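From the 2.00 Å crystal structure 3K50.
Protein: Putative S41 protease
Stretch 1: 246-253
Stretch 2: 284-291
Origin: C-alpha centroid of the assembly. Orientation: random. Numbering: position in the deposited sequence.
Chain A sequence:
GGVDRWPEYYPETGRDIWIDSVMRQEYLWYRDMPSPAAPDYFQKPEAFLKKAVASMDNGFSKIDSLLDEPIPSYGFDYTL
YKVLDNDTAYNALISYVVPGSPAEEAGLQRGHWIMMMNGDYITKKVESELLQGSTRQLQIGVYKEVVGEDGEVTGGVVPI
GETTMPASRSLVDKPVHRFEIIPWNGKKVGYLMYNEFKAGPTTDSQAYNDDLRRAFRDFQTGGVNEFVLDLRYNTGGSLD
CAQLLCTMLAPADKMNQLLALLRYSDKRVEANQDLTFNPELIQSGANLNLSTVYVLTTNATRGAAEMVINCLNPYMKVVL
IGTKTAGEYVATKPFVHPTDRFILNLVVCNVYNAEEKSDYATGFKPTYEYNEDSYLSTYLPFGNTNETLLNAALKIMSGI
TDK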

# COMPACT_ATOMS: atom_id res chain seq x y z
N CYS A 246 13.43 7.13 -1.91
CA CYS A 246 14.13 7.96 -0.95
C CYS A 246 15.23 8.77 -1.53
O CYS A 246 15.42 9.92 -1.17
CB CYS A 246 14.74 7.10 0.14
SG CYS A 246 13.48 6.36 1.25
N THR A 247 16.00 8.14 -2.44
CA THR A 247 17.16 8.79 -3.03
C THR A 247 16.68 10.03 -3.79
O THR A 247 17.32 11.07 -3.79
CB THR A 247 17.96 7.74 -3.88
OG1 THR A 247 18.61 6.79 -3.00
CG2 THR A 247 19.01 8.42 -4.83
N MSE A 248 15.51 9.93 -4.41
CA MSE A 248 15.02 11.01 -5.25
C MSE A 248 14.29 12.13 -4.47
O MSE A 248 14.19 13.26 -4.97
CB MSE A 248 14.18 10.45 -6.40
CG MSE A 248 14.97 9.67 -7.46
SE MSE A 248 14.13 9.25 -9.14
CE MSE A 248 12.71 8.25 -8.45
N LEU A 249 13.84 11.86 -3.24
CA LEU A 249 13.17 12.89 -2.42
C LEU A 249 14.15 13.67 -1.57
O LEU A 249 13.94 14.83 -1.31
CB LEU A 249 12.13 12.25 -1.48
CG LEU A 249 10.90 11.60 -2.07
CD1 LEU A 249 10.15 10.64 -1.13
CD2 LEU A 249 9.95 12.80 -2.52
N ALA A 250 15.27 13.04 -1.22
CA ALA A 250 16.13 13.56 -0.18
C ALA A 250 16.84 14.87 -0.49
O ALA A 250 17.02 15.23 -1.67
CB ALA A 250 17.17 12.52 0.16
N PRO A 251 17.29 15.57 0.56
CA PRO A 251 18.14 16.71 0.27
C PRO A 251 19.38 16.23 -0.46
O PRO A 251 19.98 15.18 -0.10
CB PRO A 251 18.56 17.21 1.66
CG PRO A 251 17.53 16.66 2.61
CD PRO A 251 17.05 15.38 2.01
N ALA A 252 19.81 17.00 -1.44
CA ALA A 252 20.95 16.71 -2.28
C ALA A 252 22.27 16.55 -1.49
O ALA A 252 23.13 15.76 -1.86
CB ALA A 252 21.07 17.84 -3.34
N ASP A 253 22.44 17.23 -0.38
CA ASP A 253 23.67 17.00 0.38
C ASP A 253 23.72 15.64 1.11
O ASP A 253 24.72 15.34 1.81
CB ASP A 253 23.98 18.17 1.33
CG ASP A 253 22.91 18.40 2.39
OD1 ASP A 253 21.88 17.69 2.46
OD2 ASP A 253 23.11 19.35 3.18
N SER A 284 17.30 8.16 -15.31
CA SER A 284 16.44 9.09 -16.02
C SER A 284 15.50 9.93 -15.14
O SER A 284 14.75 10.80 -15.66
CB SER A 284 15.60 8.34 -17.05
OG SER A 284 14.96 7.22 -16.45
N GLY A 285 15.52 9.68 -13.83
CA GLY A 285 14.75 10.45 -12.87
C GLY A 285 15.51 11.71 -12.45
O GLY A 285 16.39 12.18 -13.20
N ALA A 286 15.19 12.24 -11.28
CA ALA A 286 15.79 13.47 -10.73
C ALA A 286 15.66 13.49 -9.22
O ALA A 286 14.68 12.99 -8.71
CB ALA A 286 15.05 14.71 -11.30
N ASN A 287 16.68 14.01 -8.53
CA ASN A 287 16.62 14.24 -7.09
C ASN A 287 15.99 15.62 -6.93
O ASN A 287 16.37 16.58 -7.67
CB ASN A 287 18.01 14.23 -6.43
CG ASN A 287 17.95 14.80 -5.03
OD1 ASN A 287 18.10 16.00 -4.85
ND2 ASN A 287 17.59 13.98 -4.06
N LEU A 288 15.07 15.76 -5.96
CA LEU A 288 14.32 17.03 -5.85
C LEU A 288 14.86 17.98 -4.77
O LEU A 288 14.39 19.13 -4.66
CB LEU A 288 12.81 16.75 -5.67
CG LEU A 288 12.11 15.96 -6.80
CD1 LEU A 288 10.58 15.92 -6.53
CD2 LEU A 288 12.35 16.50 -8.21
N ASN A 289 15.88 17.54 -4.05
CA ASN A 289 16.50 18.33 -3.04
C ASN A 289 15.51 18.93 -2.08
O ASN A 289 15.57 20.13 -1.81
CB ASN A 289 17.33 19.43 -3.69
CG ASN A 289 18.22 20.18 -2.70
OD1 ASN A 289 18.69 19.67 -1.69
ND2 ASN A 289 18.43 21.41 -2.98
N LEU A 290 14.61 18.12 -1.54
CA LEU A 290 13.62 18.62 -0.61
C LEU A 290 14.11 18.56 0.82
O LEU A 290 14.91 17.71 1.16
CB LEU A 290 12.34 17.79 -0.71
CG LEU A 290 11.56 17.71 -2.01
CD1 LEU A 290 10.80 16.38 -1.96
CD2 LEU A 290 10.65 18.96 -2.23
N SER A 291 13.53 19.39 1.68
CA SER A 291 13.84 19.43 3.13
C SER A 291 12.69 18.89 4.03
O SER A 291 12.91 18.53 5.17
CB SER A 291 14.18 20.90 3.51
OG SER A 291 13.04 21.76 3.21
O HOH W 1 20.77 19.85 -0.09

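A single amide side chain closes off the end of a helix here: Asn-287, from an irregular segment, gives both hydrogens of its ND2 to carbonyls three residues apart, Thr-247 O at 2.9 Å and Ala-250 O at 2.8 Å. The general principle is that the last turn of a helix leaves carbonyl groups without amide partners further along the helix, and a neighbouring segment can supply the missing donors. Helix geometry runs as far as Leu-249, and Ala-250 is the first residue to leave it, with a psi of 160°. Asn-287 spans this change of direction. Its chi1 of 166° (t) brings the end of a side chain whose CA-to-CB bond points sideways nearer to the helix, and its planar amide offers the two donors that reach both carbonyls.

The backbone of the second stretch completes the arrangement. Leu-288 N donates to Met-248 O at 2.8 Å, and the same oxygen also receives a CA-H...O contact from Asn-287 CA at 3.4 Å. Leu-290 N makes a weak hydrogen bond of 3.4 Å to Leu-249 O. Thus the carbonyls of four consecutive residues, Thr-247 to Ala-250, all accept from a stretch that has no regular secondary structure of its own.

One hydrogen bond runs the other way. Ala-252 N donates to Asn-289 OD1 at 2.9 Å, and a water links the same OD1, 2.6 Å away, to Asp-253 N at 3.1 Å, so one side-chain oxygen serves two successive amides at the start of a 3-10 segment. Asn-289 adopts phi/psi of 50/50, a left-handed conformation that asparagine tolerates comparatively well. The turn is braced internally as well: Asn-289 N donates to Asn-287 OD1 at 2.8 Å, which leaves both ends of the Asn-287 amide engaged.

Apolar groups fill the space around this polar network. Leu-249 CD2 meets Leu-290 CD1 at 3.7 Å, joining two buried side chains, while the ring of Pro-251 packs against backbone, its CG 3.2 Å from Leu-290 O. At the other end, the selenium of Met-248, a selenomethionine, lies 4.0 Å from Gly-285 CA. Glycine suits this place because an ideal CB there would fall 2.5 Å from SE, a clash. The fit has a polar cost: Ala-286 N and Ala-286 O are buried by the contact without partners in the model. In all, the two stretches bury 486 Å², both sides summed.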